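Protein argonaute (Methanocaldococcus jannaschii, PDB 5G5S) uses short single-stranded DNA guides to bind complementary target strands and slice the target DNA, possibly as a defence against invading genetic elements. Local coordinates at residues A[474-479]-A[676-681]; A[497-502]-A[659-664]; A[552-555]-A[561-564]. All blocks are in the same frame, centred on the assembly; numbering follows the deposited sequence.

Contact 1: residues A[474-479]-A[676-681]; sequences MTNNLL and EGRYLR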
loop_
_atom_site.group_PDB
_atom_site.type_symbol
_atom_site.label_atom_id
_atom_site.label_comp_id
_atom_site.label_asym_id
_atom_site.label_seq_id
_atom_site.Cartn_x
_atom_site.Cartn_y
_atom_site.Cartn_z
ATOM N N MET A 474 14.557 -12.437 16.748
ATOM C CA MET A 474 14.295 -11.000 16.757
ATOM C C MET A 474 15.564 -10.188 16.548
ATOM O O MET A 474 15.501 -9.132 15.916
ATOM C CB MET A 474 13.619 -10.586 18.055
ATOM C CG MET A 474 12.902 -9.262 17.961
ATOM S SD MET A 474 11.643 -9.105 19.238
ATOM C CE MET A 474 10.554 -10.525 18.794
ATOM N N THR A 475 16.711 -10.666 17.083
ATOM C CA THR A 475 18.008 -10.008 16.926
ATOM C C THR A 475 18.378 -9.972 15.442
ATOM O O THR A 475 18.773 -8.919 14.937
ATOM C CB THR A 475 19.063 -10.673 17.810
ATOM O OG1 THR A 475 18.636 -10.592 19.167
ATOM C CG2 THR A 475 20.426 -10.019 17.674
ATOM N N ASN A 476 18.208 -11.119 14.752
ATOM C CA ASN A 476 18.438 -11.296 13.323
ATOM C C ASN A 476 17.536 -10.316 12.529
ATOM O O ASN A 476 18.044 -9.590 11.675
ATOM C CB ASN A 476 18.171 -12.760 12.926
ATOM C CG ASN A 476 18.315 -13.056 11.451
ATOM O OD1 ASN A 476 19.423 -13.187 10.924
ATOM N ND2 ASN A 476 17.193 -13.206 10.762
ATOM N N ASN A 477 16.228 -10.238 12.878
ATOM C CA ASN A 477 15.272 -9.338 12.229
ATOM C C ASN A 477 15.557 -7.869 12.490
ATOM O O ASN A 477 15.314 -7.038 11.619
ATOM C CB ASN A 477 13.835 -9.684 12.607
ATOM C CG ASN A 477 13.334 -10.966 11.999
ATOM O OD1 ASN A 477 13.883 -11.487 11.026
ATOM N ND2 ASN A 477 12.258 -11.491 12.555
ATOM N N LEU A 478 16.062 -7.550 13.680
ATOM C CA LEU A 478 16.417 -6.188 14.060
ATOM C C LEU A 478 17.609 -5.735 13.237
ATOM O O LEU A 478 17.592 -4.623 12.722
ATOM C CB LEU A 478 16.720 -6.095 15.574
ATOM C CG LEU A 478 17.258 -4.751 16.093
ATOM C CD1 LEU A 478 16.231 -3.633 15.913
ATOM C CD2 LEU A 478 17.721 -4.863 17.546
ATOM N N LEU A 479 18.630 -6.599 13.096
ATOM C CA LEU A 479 19.821 -6.301 12.307
ATOM C C LEU A 479 19.513 -6.158 10.823
ATOM O O LEU A 479 20.057 -5.248 10.204
ATOM C CB LEU A 479 20.979 -7.280 12.590
ATOM C CG LEU A 479 21.631 -7.139 13.976
ATOM C CD1 LEU A 479 22.587 -8.280 14.253
ATOM C CD2 LEU A 479 22.342 -5.783 14.131
ATOM N N GLU A 676 3.322 -9.323 8.175
ATOM C CA GLU A 676 3.011 -10.738 8.367
ATOM C C GLU A 676 4.150 -11.639 7.870
ATOM O O GLU A 676 4.226 -11.966 6.675
ATOM C CB GLU A 676 1.665 -11.093 7.709
ATOM N N GLY A 677 5.028 -12.009 8.799
ATOM C CA GLY A 677 6.175 -12.867 8.536
ATOM C C GLY A 677 7.385 -12.167 7.945
ATOM O O GLY A 677 7.627 -10.979 8.194
ATOM N N ARG A 678 8.151 -12.928 7.144
ATOM C CA ARG A 678 9.403 -12.524 6.503
ATOM C C ARG A 678 9.245 -11.737 5.192
ATOM O O ARG A 678 9.994 -10.784 4.969
ATOM C CB ARG A 678 10.277 -13.770 6.265
ATOM C CG ARG A 678 11.761 -13.478 6.124
ATOM C CD ARG A 678 12.610 -14.616 6.651
ATOM N NE ARG A 678 12.434 -14.798 8.093
ATOM C CZ ARG A 678 13.103 -14.125 9.026
ATOM N NH1 ARG A 678 14.019 -13.222 8.682
ATOM N NH2 ARG A 678 12.860 -14.347 10.311
ATOM N N TYR A 679 8.335 -12.188 4.300
ATOM C CA TYR A 679 8.138 -11.591 2.975
ATOM C C TYR A 679 6.960 -10.620 2.920
ATOM O O TYR A 679 6.062 -10.697 3.764
ATOM C CB TYR A 679 8.098 -12.672 1.861
ATOM C CG TYR A 679 9.037 -13.845 2.094
ATOM C CD1 TYR A 679 10.357 -13.643 2.495
ATOM C CD2 TYR A 679 8.610 -15.155 1.901
ATOM C CE1 TYR A 679 11.207 -14.719 2.763
ATOM C CE2 TYR A 679 9.457 -16.239 2.148
ATOM C CZ TYR A 679 10.757 -16.015 2.580
ATOM O OH TYR A 679 11.608 -17.073 2.820
ATOM N N LEU A 680 6.995 -9.666 1.968
ATOM C CA LEU A 680 5.953 -8.642 1.838
ATOM C C LEU A 680 4.720 -9.149 1.113
ATOM O O LEU A 680 4.802 -10.142 0.403
ATOM C CB LEU A 680 6.508 -7.387 1.140
ATOM C CG LEU A 680 7.707 -6.703 1.806
ATOM C CD1 LEU A 680 8.500 -5.902 0.812
ATOM C CD2 LEU A 680 7.285 -5.878 3.005
ATOM N N ARG A 681 3.579 -8.473 1.288
ATOM C CA ARG A 681 2.346 -8.797 0.588
ATOM C C ARG A 681 2.477 -8.295 -0.873
ATOM O O ARG A 681 2.053 -8.970 -1.826
ATOM C CB ARG A 681 1.134 -8.120 1.267
ATOM C CG ARG A 681 -0.196 -8.539 0.626
ATOM C CD ARG A 681 -1.422 -8.038 1.342
ATOM N NE ARG A 681 -2.598 -8.265 0.501
ATOM C CZ ARG A 681 -3.469 -7.327 0.139
ATOM N NH1 ARG A 681 -3.336 -6.079 0.579
ATOM N NH2 ARG A 681 -4.502 -7.636 -0.633
#

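Contact 2: residues A[497-502]-A[659-664]; sequences TPYDYI and MQLLYD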
loop_
_atom_site.group_PDB
_atom_site.type_symbol
_atom_site.label_atom_id
_atom_site.label_comp_id
_atom_site.label_asym_id
_atom_site.label_seq_id
_atom_site.Cartn_x
_atom_site.Cartn_y
_atom_site.Cartn_z
ATOM N N THR A 497 17.099 -10.609 -14.127
ATOM C CA THR A 497 15.896 -10.353 -14.919
ATOM C C THR A 497 16.179 -9.688 -16.280
ATOM O O THR A 497 17.230 -9.053 -16.411
ATOM C CB THR A 497 14.952 -9.504 -14.060
ATOM O OG1 THR A 497 15.454 -8.166 -13.988
ATOM C CG2 THR A 497 14.793 -10.065 -12.643
ATOM N N PRO A 498 15.239 -9.734 -17.275
ATOM C CA PRO A 498 15.451 -8.963 -18.521
ATOM C C PRO A 498 15.515 -7.449 -18.284
ATOM O O PRO A 498 16.121 -6.727 -19.082
ATOM C CB PRO A 498 14.202 -9.275 -19.354
ATOM C CG PRO A 498 13.173 -9.713 -18.373
ATOM C CD PRO A 498 13.930 -10.426 -17.298
ATOM N N TYR A 499 14.898 -6.977 -17.174
ATOM C CA TYR A 499 14.793 -5.555 -16.829
ATOM C C TYR A 499 16.021 -4.904 -16.269
ATOM O O TYR A 499 16.594 -5.375 -15.288
ATOM C CB TYR A 499 13.583 -5.284 -15.911
ATOM C CG TYR A 499 12.304 -5.881 -16.448
ATOM C CD1 TYR A 499 11.680 -5.345 -17.570
ATOM C CD2 TYR A 499 11.751 -7.027 -15.876
ATOM C CE1 TYR A 499 10.535 -5.924 -18.107
ATOM C CE2 TYR A 499 10.589 -7.600 -16.389
ATOM C CZ TYR A 499 9.972 -7.030 -17.493
ATOM O OH TYR A 499 8.831 -7.579 -18.019
ATOM N N ASP A 500 16.407 -3.785 -16.877
ATOM C CA ASP A 500 17.505 -2.954 -16.395
ATOM C C ASP A 500 17.041 -2.301 -15.082
ATOM O O ASP A 500 17.808 -2.229 -14.129
ATOM C CB ASP A 500 17.864 -1.883 -17.435
ATOM C CG ASP A 500 18.473 -2.456 -18.697
ATOM O OD1 ASP A 500 19.684 -2.743 -18.690
ATOM O OD2 ASP A 500 17.738 -2.619 -19.689
ATOM N N TYR A 501 15.762 -1.869 -15.043
ATOM C CA TYR A 501 15.103 -1.255 -13.894
ATOM C C TYR A 501 13.711 -1.782 -13.695
ATOM O O TYR A 501 12.985 -2.036 -14.656
ATOM C CB TYR A 501 15.000 0.278 -14.042
ATOM C CG TYR A 501 16.321 0.987 -14.216
ATOM C CD1 TYR A 501 17.358 0.814 -13.294
ATOM C CD2 TYR A 501 16.521 1.882 -15.266
ATOM C CE1 TYR A 501 18.580 1.470 -13.450
ATOM C CE2 TYR A 501 17.729 2.562 -15.417
ATOM C CZ TYR A 501 18.759 2.345 -14.510
ATOM O OH TYR A 501 19.957 3.004 -14.652
ATOM N N ILE A 502 13.345 -1.938 -12.431
ATOM C CA ILE A 502 12.014 -2.263 -11.957
ATOM C C ILE A 502 11.718 -1.067 -11.067
ATOM O O ILE A 502 12.489 -0.777 -10.139
ATOM C CB ILE A 502 11.894 -3.625 -11.252
ATOM C CG1 ILE A 502 12.082 -4.768 -12.286
ATOM C CG2 ILE A 502 10.520 -3.714 -10.523
ATOM C CD1 ILE A 502 12.456 -6.133 -11.691
ATOM N N MET A 659 4.623 -13.324 -12.462
ATOM C CA MET A 659 4.190 -13.660 -11.107
ATOM C C MET A 659 5.349 -14.154 -10.285
ATOM O O MET A 659 5.467 -13.738 -9.140
ATOM C CB MET A 659 2.981 -14.610 -11.103
ATOM C CG MET A 659 1.696 -13.945 -11.629
ATOM S SD MET A 659 0.193 -14.938 -11.439
ATOM C CE MET A 659 -0.459 -14.282 -10.029
ATOM N N GLN A 660 6.274 -14.924 -10.896
ATOM C CA GLN A 660 7.484 -15.371 -10.219
ATOM C C GLN A 660 8.370 -14.170 -9.916
ATOM O O GLN A 660 8.860 -14.066 -8.803
ATOM C CB GLN A 660 8.242 -16.444 -11.022
ATOM C CG GLN A 660 9.508 -17.001 -10.323
ATOM C CD GLN A 660 9.213 -17.777 -9.066
ATOM O OE1 GLN A 660 8.536 -18.803 -9.088
ATOM N NE2 GLN A 660 9.728 -17.307 -7.935
ATOM N N LEU A 661 8.526 -13.244 -10.875
ATOM C CA LEU A 661 9.304 -12.018 -10.680
ATOM C C LEU A 661 8.720 -11.166 -9.553
ATOM O O LEU A 661 9.466 -10.661 -8.719
ATOM C CB LEU A 661 9.400 -11.192 -11.987
ATOM C CG LEU A 661 10.013 -9.760 -11.856
ATOM C CD1 LEU A 661 11.440 -9.807 -11.358
ATOM C CD2 LEU A 661 9.967 -9.029 -13.150
ATOM N N LEU A 662 7.394 -10.988 -9.547
ATOM C CA LEU A 662 6.693 -10.199 -8.535
ATOM C C LEU A 662 6.828 -10.825 -7.173
ATOM O O LEU A 662 7.092 -10.103 -6.205
ATOM C CB LEU A 662 5.228 -9.965 -8.938
ATOM C CG LEU A 662 5.022 -9.146 -10.235
ATOM C CD1 LEU A 662 3.555 -9.033 -10.582
ATOM C CD2 LEU A 662 5.691 -7.779 -10.168
ATOM N N TYR A 663 6.729 -12.187 -7.106
ATOM C CA TYR A 663 6.951 -12.958 -5.886
ATOM C C TYR A 663 8.368 -12.769 -5.380
ATOM O O TYR A 663 8.555 -12.612 -4.176
ATOM C CB TYR A 663 6.678 -14.468 -6.090
ATOM C CG TYR A 663 6.946 -15.265 -4.830
ATOM C CD1 TYR A 663 6.119 -15.147 -3.716
ATOM C CD2 TYR A 663 8.089 -16.054 -4.711
ATOM C CE1 TYR A 663 6.389 -15.843 -2.534
ATOM C CE2 TYR A 663 8.363 -16.763 -3.539
ATOM C CZ TYR A 663 7.512 -16.652 -2.451
ATOM O OH TYR A 663 7.770 -17.349 -1.291
ATOM N N ASP A 664 9.363 -12.823 -6.283
ATOM C CA ASP A 664 10.775 -12.662 -5.917
ATOM C C ASP A 664 11.011 -11.294 -5.293
ATOM O O ASP A 664 11.838 -11.180 -4.399
ATOM C CB ASP A 664 11.698 -12.811 -7.147
ATOM C CG ASP A 664 11.770 -14.185 -7.796
ATOM O OD1 ASP A 664 11.286 -15.164 -7.179
ATOM O OD2 ASP A 664 12.264 -14.271 -8.948
#

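Contact 3: residues A[552-555]-A[561-564]; sequences EYLE and DMEN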
loop_
_atom_site.group_PDB
_atom_site.type_symbol
_atom_site.label_atom_id
_atom_site.label_comp_id
_atom_site.label_asym_id
_atom_site.label_seq_id
_atom_site.Cartn_x
_atom_site.Cartn_y
_atom_site.Cartn_z
ATOM N N GLU A 552 9.975 11.507 -18.111
ATOM C CA GLU A 552 10.619 12.761 -18.500
ATOM C C GLU A 552 11.400 13.318 -17.311
ATOM O O GLU A 552 12.547 13.711 -17.478
ATOM C CB GLU A 552 9.577 13.795 -18.959
ATOM C CG GLU A 552 8.967 13.523 -20.324
ATOM C CD GLU A 552 7.951 14.570 -20.742
ATOM O OE1 GLU A 552 8.377 15.658 -21.192
ATOM O OE2 GLU A 552 6.732 14.315 -20.600
ATOM N N TYR A 553 10.784 13.311 -16.112
ATOM C CA TYR A 553 11.363 13.783 -14.858
ATOM C C TYR A 553 12.602 12.963 -14.461
ATOM O O TYR A 553 13.607 13.551 -14.040
ATOM C CB TYR A 553 10.310 13.759 -13.722
ATOM C CG TYR A 553 10.787 14.449 -12.459
ATOM C CD1 TYR A 553 10.658 15.825 -12.302
ATOM C CD2 TYR A 553 11.416 13.730 -11.443
ATOM C CE1 TYR A 553 11.149 16.474 -11.170
ATOM C CE2 TYR A 553 11.912 14.367 -10.309
ATOM C CZ TYR A 553 11.773 15.739 -10.176
ATOM O OH TYR A 553 12.253 16.368 -9.061
ATOM N N LEU A 554 12.526 11.617 -14.590
ATOM C CA LEU A 554 13.634 10.726 -14.233
ATOM C C LEU A 554 14.854 10.920 -15.120
ATOM O O LEU A 554 15.979 10.833 -14.637
ATOM C CB LEU A 554 13.200 9.244 -14.216
ATOM C CG LEU A 554 12.140 8.813 -13.188
ATOM C CD1 LEU A 554 11.683 7.430 -13.486
ATOM C CD2 LEU A 554 12.657 8.892 -11.761
ATOM N N GLU A 555 14.627 11.192 -16.408
ATOM C CA GLU A 555 15.668 11.401 -17.408
ATOM C C GLU A 555 16.285 12.810 -17.325
ATOM O O GLU A 555 17.507 12.936 -17.301
ATOM C CB GLU A 555 15.105 11.085 -18.826
ATOM C CG GLU A 555 16.081 11.245 -19.991
ATOM C CD GLU A 555 17.245 10.269 -20.042
ATOM O OE1 GLU A 555 16.990 9.046 -20.097
ATOM O OE2 GLU A 555 18.411 10.724 -20.051
ATOM N N ASP A 561 19.695 7.451 -16.578
ATOM C CA ASP A 561 19.763 7.124 -18.002
ATOM C C ASP A 561 18.627 6.152 -18.287
ATOM O O ASP A 561 18.567 5.061 -17.718
ATOM C CB ASP A 561 21.137 6.543 -18.409
ATOM C CG ASP A 561 21.299 6.180 -19.887
ATOM O OD1 ASP A 561 20.514 6.694 -20.723
ATOM O OD2 ASP A 561 22.235 5.411 -20.211
ATOM N N MET A 562 17.693 6.585 -19.113
ATOM C CA MET A 562 16.549 5.746 -19.428
ATOM C C MET A 562 16.367 5.376 -20.879
ATOM O O MET A 562 15.309 4.886 -21.268
ATOM C CB MET A 562 15.293 6.259 -18.738
ATOM C CG MET A 562 15.199 5.669 -17.356
ATOM S SD MET A 562 14.003 6.465 -16.356
ATOM C CE MET A 562 12.479 5.766 -17.025
ATOM N N GLU A 563 17.454 5.539 -21.654
ATOM C CA GLU A 563 17.548 5.221 -23.070
ATOM C C GLU A 563 18.170 3.846 -23.231
ATOM O O GLU A 563 19.059 3.482 -22.445
ATOM C CB GLU A 563 18.428 6.250 -23.779
ATOM C CG GLU A 563 17.965 7.688 -23.595
ATOM C CD GLU A 563 18.736 8.760 -24.344
ATOM O OE1 GLU A 563 19.807 8.454 -24.921
ATOM O OE2 GLU A 563 18.259 9.918 -24.346
ATOM N N ASN A 564 17.741 3.099 -24.286
ATOM C CA ASN A 564 18.255 1.762 -24.647
ATOM C C ASN A 564 18.150 0.772 -23.467
ATOM O O ASN A 564 19.000 -0.109 -23.277
ATOM C CB ASN A 564 19.673 1.884 -25.195
ATOM C CG ASN A 564 19.855 3.088 -26.095
ATOM O OD1 ASN A 564 19.109 3.300 -27.059
ATOM N ND2 ASN A 564 20.837 3.920 -25.788
#

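Contact 1: residues A[474-479]-A[676-681]
R678 reaches across to N477 and meets its amide with both terminal nitrogens. The stronger bond runs from R678 NH1 to N477 OD1, 2.9 Å, with an N-H...O angle of 133°. A second, weak bond joins R678 NH2 to the same N477 OD1 at 3.1 Å. One carbonyl oxygen therefore takes the paired N-H groups at the end of the guanidinium, and neither bond is straight. NH1 approaches in the carbonyl plane, but OD1 is tilted 27° from the guanidinium plane. The amide and guanidinium planes are clearly turned against each other, neither coplanar nor perpendicular. N477 CG sits beside the backbone N and anti to the carbonyl carbon (chi1 -71°), on the side of the helix that faces the loop. R678 bends at chi2 and chi3, and the bends bring its tip up to the helix.

N477 lies on helix 473-485 of the Mid domain, which binds the phosphorylated 5' end of the guide. The same helix carries Q481, which contacts guide DNA; the N477 and Q481 side chains are about 7 Å apart. R678 belongs to the PIWI loop between helices 656-666 and 684-697. The bond thus ties the Mid domain to PIWI close to the guide 5'-end pocket.

Around this bond, T329 and F333 hold R678 and the neighbouring N476. N476 ND2 stands 3.8 Å from R678 NH1 without bonding to it, and the two side chains cross at about a right angle. T329 connects them: its backbone O accepts from N476 ND2, while its OG1 bonds to R678 NH1. N476 OD1 is held by the backbone N of F333.

Contact 2: residues A[497-502]-A[659-664]
T497 opens the contact by placing its methyl against L661. T497 CG2 lies 3.6 Å from L661 CD1, and the two side chains cross at about a right angle. With OG1 between the backbone N and the carbonyl carbon (chi1 74°), the methyl is the branch turned to the leucine.

P498 turns back on its neighbour instead. Its CG rests over one face of the Y499 ring, offset toward the rim. Y499 meets the leucine from another direction, with CE2 3.6 Å and CD2 3.8 Å from L661 CD2. The methyl approaches the ring obliquely. The ring is buried against L568 and W641, and its hydroxyl is hydrogen-bonded to E595 OE1, so both ends of the tyrosine are held.

I502 is the last residue to touch. It meets the leucine tip to tip, I502 CD1 being 3.8 Å from L661 CD1. L661 thus divides its two methyls: CD1 goes to T497 and I502, CD2 mainly to Y499. Its CG is anti to the backbone N (chi1 171°), which sends both methyls out from the helix toward T497, Y499 and I502. More than half of the surface buried here belongs to L661 alone. The neighbouring L662 turns to other parts of the domain, packing on L638 of strand 636-645 and F624 of strand 621-625.

The contact joins helix 656-666 to the loop 497-500 and the first residues of strand 501-506. This strand runs between 517-525 and 566-571 in the RNase H-like fold of PIWI, and leads to D506, catalytic by similarity.

Contact 3: residues A[552-555]-A[561-564]
E555 OE1 accepts the backbone N-H of M562, with OE1 2.7 Å from M562 N and an N-H...O angle of 150°. The donor comes in on the syn side of the carboxylate, 24° out of its plane. E555 CG is anti to the backbone N, and the chain then bends at chi2 (67°). This bend carries the carboxylate from the last turn of the helix over to the loop. M562 CB lies 3.5 Å from the same oxygen.

Two more acids stand close by. D561 OD1 is 4.3 Å from E555 OE1, and E563 OE2 is 4.4 Å from E555 OE2. Such a group of like charges may raise the proton affinity of one or more of them. D561 OD1 has a further role, accepting a weak bond from E563 N in the manner of an Asx turn.

Beside the polar bond, L554 and M562 meet through their apolar parts. M562 SD lies 3.6 Å from L554 CB and 3.8 Å from L554 CD1. A bend at chi3 leaves M562 CE near the same leucine methyl. Both residues continue onto M503 of strand 501-506, and M562 also packs on I567 and F569. A backbone hydrogen bond between L554 and I560 also links helix and loop.

The loop leads directly into strand 566-571. Helix 547-556 and this loop form the connection from strand 530-537 to strand 566-571. Three antiparallel strands, then a helix, then a strand parallel to the first is the order expected of the RNase H fold in PIWI.

How the contacts relate
The contacts run from the Mid-PIWI boundary into the PIWI domain. Contacts 1 and 2 have centres 22 Å apart and touch where Y679 CD2 lies 4.0 Å from Y663 OH. Contacts 2 and 3 are 19 Å apart between centres, and Y501 CE2 packs 3.5 Å from D561 O. Contacts 1 and 3 do not touch; their nearest atoms are about 20 Å apart. In contact 1 the N477 side chain is about 9 Å from that of Q459, a metal-binding residue in the 459-462 region that binds the phosphorylated 5' end. The other two lie away from the annotated sites, but strands 501-506 and 566-571 lead toward D506 and D572, catalytic by similarity.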